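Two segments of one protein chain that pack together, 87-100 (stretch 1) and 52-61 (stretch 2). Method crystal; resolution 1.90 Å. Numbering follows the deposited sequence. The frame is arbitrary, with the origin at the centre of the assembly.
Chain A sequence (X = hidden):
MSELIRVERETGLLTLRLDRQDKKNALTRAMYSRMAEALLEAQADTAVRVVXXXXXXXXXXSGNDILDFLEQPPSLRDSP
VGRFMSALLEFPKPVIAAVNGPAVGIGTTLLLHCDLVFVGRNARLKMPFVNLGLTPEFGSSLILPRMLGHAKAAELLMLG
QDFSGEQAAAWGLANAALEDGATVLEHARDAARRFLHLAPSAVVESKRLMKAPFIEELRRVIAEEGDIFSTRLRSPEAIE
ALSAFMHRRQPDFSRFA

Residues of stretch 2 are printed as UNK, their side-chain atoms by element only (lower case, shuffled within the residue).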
# COMPACT_ATOMS: atom_id res chain seq x y z
N ALA A 87 4.80 -4.48 -9.22
CA ALA A 87 3.52 -4.70 -9.89
C ALA A 87 2.54 -3.54 -9.64
O ALA A 87 1.95 -3.00 -10.59
CB ALA A 87 2.91 -6.03 -9.45
N LEU A 88 2.35 -3.13 -8.39
CA LEU A 88 1.43 -2.01 -8.15
C LEU A 88 1.97 -0.72 -8.76
O LEU A 88 1.27 -0.02 -9.51
CB LEU A 88 1.22 -1.85 -6.67
CG LEU A 88 0.22 -0.79 -6.20
CD1 LEU A 88 -1.15 -1.08 -6.69
CD2 LEU A 88 0.29 -0.79 -4.67
N LEU A 89 3.24 -0.41 -8.51
CA LEU A 89 3.82 0.79 -9.08
C LEU A 89 3.60 0.87 -10.59
O LEU A 89 3.25 1.93 -11.13
CB LEU A 89 5.31 0.81 -8.74
CG LEU A 89 6.15 1.89 -9.39
CD1 LEU A 89 5.75 3.27 -8.81
CD2 LEU A 89 7.59 1.58 -9.15
N GLU A 90 3.77 -0.25 -11.28
CA GLU A 90 3.67 -0.24 -12.74
C GLU A 90 2.26 -0.55 -13.22
O GLU A 90 2.03 -0.58 -14.44
CB GLU A 90 4.70 -1.23 -13.34
CG GLU A 90 6.11 -1.08 -12.77
CD GLU A 90 6.89 0.03 -13.45
OE1 GLU A 90 6.32 0.64 -14.36
OE2 GLU A 90 8.07 0.28 -13.10
N PHE A 91 1.31 -0.81 -12.32
CA PHE A 91 -0.03 -1.16 -12.75
C PHE A 91 -0.60 -0.01 -13.60
O PHE A 91 -0.62 1.14 -13.14
CB PHE A 91 -0.92 -1.43 -11.57
CG PHE A 91 -2.18 -2.11 -11.92
CD1 PHE A 91 -2.20 -3.43 -12.28
CD2 PHE A 91 -3.37 -1.44 -11.84
CE1 PHE A 91 -3.40 -4.05 -12.54
CE2 PHE A 91 -4.55 -2.05 -12.10
CZ PHE A 91 -4.56 -3.35 -12.45
N PRO A 92 -0.99 -0.26 -14.85
CA PRO A 92 -1.40 0.84 -15.73
C PRO A 92 -2.86 1.24 -15.65
O PRO A 92 -3.22 2.28 -16.20
CB PRO A 92 -1.08 0.29 -17.13
CG PRO A 92 -1.33 -1.19 -16.97
CD PRO A 92 -0.86 -1.54 -15.58
N LYS A 93 -3.72 0.47 -15.02
CA LYS A 93 -5.13 0.81 -14.91
C LYS A 93 -5.47 1.36 -13.52
O LYS A 93 -4.64 1.33 -12.59
CB LYS A 93 -6.01 -0.40 -15.21
CG LYS A 93 -5.69 -1.07 -16.57
CD LYS A 93 -6.51 -2.35 -16.78
CE LYS A 93 -5.96 -3.17 -17.93
NZ LYS A 93 -6.56 -4.55 -17.89
N PRO A 94 -6.69 1.89 -13.34
CA PRO A 94 -7.07 2.48 -12.06
C PRO A 94 -6.99 1.50 -10.89
O PRO A 94 -7.55 0.40 -10.93
CB PRO A 94 -8.50 2.98 -12.29
CG PRO A 94 -8.57 3.32 -13.70
CD PRO A 94 -7.65 2.30 -14.41
N VAL A 95 -6.32 1.93 -9.83
CA VAL A 95 -6.28 1.17 -8.59
C VAL A 95 -6.88 2.02 -7.47
O VAL A 95 -6.43 3.15 -7.27
CB VAL A 95 -4.84 0.77 -8.22
CG1 VAL A 95 -4.91 -0.18 -7.10
CG2 VAL A 95 -4.12 0.21 -9.37
N ILE A 96 -7.81 1.45 -6.71
CA ILE A 96 -8.53 2.12 -5.61
C ILE A 96 -8.32 1.35 -4.32
O ILE A 96 -8.56 0.14 -4.26
CB ILE A 96 -10.03 2.25 -5.93
CG1 ILE A 96 -10.19 3.06 -7.21
CG2 ILE A 96 -10.79 2.87 -4.81
CD1 ILE A 96 -11.63 3.22 -7.66
N ALA A 97 -7.94 2.06 -3.26
CA ALA A 97 -7.86 1.51 -1.92
C ALA A 97 -9.06 1.91 -1.09
O ALA A 97 -9.55 3.04 -1.18
CB ALA A 97 -6.60 1.98 -1.18
N ALA A 98 -9.49 0.98 -0.23
CA ALA A 98 -10.60 1.16 0.72
C ALA A 98 -10.10 0.70 2.07
O ALA A 98 -9.94 -0.51 2.32
CB ALA A 98 -11.82 0.35 0.31
N VAL A 99 -9.90 1.64 2.97
CA VAL A 99 -9.08 1.43 4.15
C VAL A 99 -9.93 1.61 5.39
O VAL A 99 -10.52 2.68 5.57
CB VAL A 99 -7.88 2.40 4.19
CG1 VAL A 99 -7.02 2.14 5.44
CG2 VAL A 99 -7.04 2.28 2.89
N ASN A 100 -9.92 0.61 6.26
CA ASN A 100 -10.49 0.71 7.60
C ASN A 100 -9.45 0.24 8.61
O ASN A 100 -8.61 -0.60 8.31
CB ASN A 100 -11.76 -0.16 7.71
CG ASN A 100 -13.03 0.55 7.21
OD1 ASN A 100 -13.50 1.52 7.81
ND2 ASN A 100 -13.57 0.07 6.13
N UNK A 52 -9.70 -2.82 -7.00
CA UNK A 52 -9.94 -2.33 -5.66
C UNK A 52 -9.16 -3.17 -4.64
O UNK A 52 -9.20 -4.41 -4.68
c UNK A 52 -11.93 -2.53 -3.02
c UNK A 52 -11.44 -2.38 -5.38
c UNK A 52 -11.94 -1.61 -4.18
c UNK A 52 -13.34 -1.12 -4.54
N UNK A 53 -8.48 -2.50 -3.71
CA UNK A 53 -7.76 -3.20 -2.65
C UNK A 53 -8.38 -2.85 -1.31
O UNK A 53 -8.56 -1.67 -1.00
c UNK A 53 -5.51 -3.66 -1.57
c UNK A 53 -6.27 -2.83 -2.62
c UNK A 53 -5.60 -3.14 -3.93
c UNK A 53 -4.16 -2.68 -4.01
N UNK A 54 -8.59 -3.86 -0.47
CA UNK A 54 -9.20 -3.61 0.83
C UNK A 54 -8.93 -4.77 1.79
O UNK A 54 -8.77 -5.92 1.37
o UNK A 54 -11.33 -3.09 1.90
c UNK A 54 -10.72 -3.39 0.66
c UNK A 54 -11.39 -4.63 0.08
N UNK A 55 -8.90 -4.47 3.07
CA UNK A 55 -8.92 -5.48 4.10
C UNK A 55 -10.30 -5.77 4.68
O UNK A 55 -10.40 -6.60 5.58
N UNK A 56 -11.35 -5.13 4.16
CA UNK A 56 -12.70 -5.26 4.68
C UNK A 56 -13.07 -4.12 5.62
O UNK A 56 -12.44 -3.06 5.63
N UNK A 57 -14.09 -4.38 6.43
CA UNK A 57 -14.78 -3.33 7.17
C UNK A 57 -14.03 -2.85 8.38
O UNK A 57 -14.24 -1.72 8.81
c UNK A 57 -16.17 -3.79 7.66
c UNK A 57 -17.13 -4.07 6.52
o UNK A 57 -16.85 -3.63 5.38
o UNK A 57 -18.16 -4.75 6.77
N UNK A 58 -13.14 -3.68 8.94
CA UNK A 58 -12.49 -3.34 10.20
C UNK A 58 -10.98 -3.15 10.12
O UNK A 58 -10.41 -2.57 11.05
c UNK A 58 -12.75 -4.45 11.23
N UNK A 59 -10.32 -3.64 9.10
CA UNK A 59 -8.85 -3.68 9.15
C UNK A 59 -8.32 -3.61 7.73
O UNK A 59 -8.84 -4.28 6.84
s UNK A 59 -6.46 -5.04 10.05
c UNK A 59 -8.32 -4.94 9.87
N UNK A 60 -7.30 -2.78 7.51
CA UNK A 60 -6.68 -2.78 6.19
C UNK A 60 -5.46 -3.74 6.21
O UNK A 60 -5.59 -4.90 5.80
c UNK A 60 -6.69 -1.55 3.27
c UNK A 60 -4.94 -1.00 1.67
c UNK A 60 -6.32 -1.35 5.77
c UNK A 60 -4.56 -0.79 4.03
c UNK A 60 -4.11 -0.68 2.72
c UNK A 60 -5.85 -1.24 4.33
c UNK A 60 -6.23 -1.44 1.95
N UNK A 61 -4.30 -3.32 6.73
CA UNK A 61 -3.20 -4.28 6.98
C UNK A 61 -2.22 -3.69 7.99
O UNK A 61 -1.90 -2.50 7.92
c UNK A 61 -2.45 -4.64 5.69
c UNK A 61 -1.88 -3.40 5.02
o UNK A 61 -1.35 -5.54 5.96
O HOH W 1 -9.81 -2.27 4.77

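Position 52 carries four carbons, forked at the second, the pattern of leucine. Its CB lies on the same face of the sheet as those of I96 and A98, and one terminal carbon comes within 4.4 Å of A98 CB. This is L52; its CA also meets I96 O at 3.2 Å in a CA-H...O contact, as neighbouring parallel strands allow.

Position 53 again has four carbons, but the fork is at the first and one arm is two carbons long: isoleucine. It turns to the face shared with A97. The end of the long arm, CD1 of I53, reaches V95 CG1 at 4.0 Å and L88 CD1 at 4.3 Å, so one residue touches both strand and helix of stretch 1. Its backbone does the pairing: I53 N donates to I96 O at 2.7 Å, and I53 O accepts from A98 N at 2.9 Å.

At position 54 one carbon bears an oxygen and a carbon, which makes threonine. The oxygen, OG1 of T54, donates to A98 O at 3.0 Å, so a side chain ties the strands together where the backbone ladder loosens.

Position 55 has no side-chain atoms and is glycine, G55. An ideal CB here would fall 2.0 Å from the backbone O of position 59, so the turn has no room for one.

Position 56 is bare too. Its phi/psi of 98/-160 would jam a CB against the preceding carbonyl O, which by itself calls for glycine. G56 N donates to T54 OG1 at 3.0 Å, while G56 O takes a weak hydrogen bond from N100 ND2 at 3.4 Å.

Position 57 shows two carbons, the second with two oxygens: a carboxylate on a short stem, hence aspartate. The CA-to-CB bond of D57 points away from stretch 1, and its backbone makes the near approach, D57 O lying 3.0 Å from N100 CG.

Position 58 has a single carbon, so alanine; A58 also points away and is exposed.

Position 59 has one carbon and then a sulfur: cysteine. C59 is buried, but its CB turns from stretch 1, and its backbone C sits 3.1 Å from N100 O.

Position 60 has one carbon and a six-carbon ring, which is phenylalanine. V99 CG2 lies over one face of the F60 ring, 3.8 Å from its centroid, a CH-pi contact, and V99 CG1 approaches F60 CB at 3.6 Å.

Position 61 has one carbon bearing an oxygen and a carbon, another threonine; T61 makes no contact with stretch 1.

The rules are legible. Two parallel strands supply the register, and apolar side chains pack on both faces. Beyond the strand, two glycines permit a tight turn, which brings F60 back against V99. Water 1 fills the gap inside, accepting from G55 N at 2.9 Å and from N100 N at 3.2 Å, and so linking turn to strand end.

Stretch 2, residues 52-61: LITGGDACFT
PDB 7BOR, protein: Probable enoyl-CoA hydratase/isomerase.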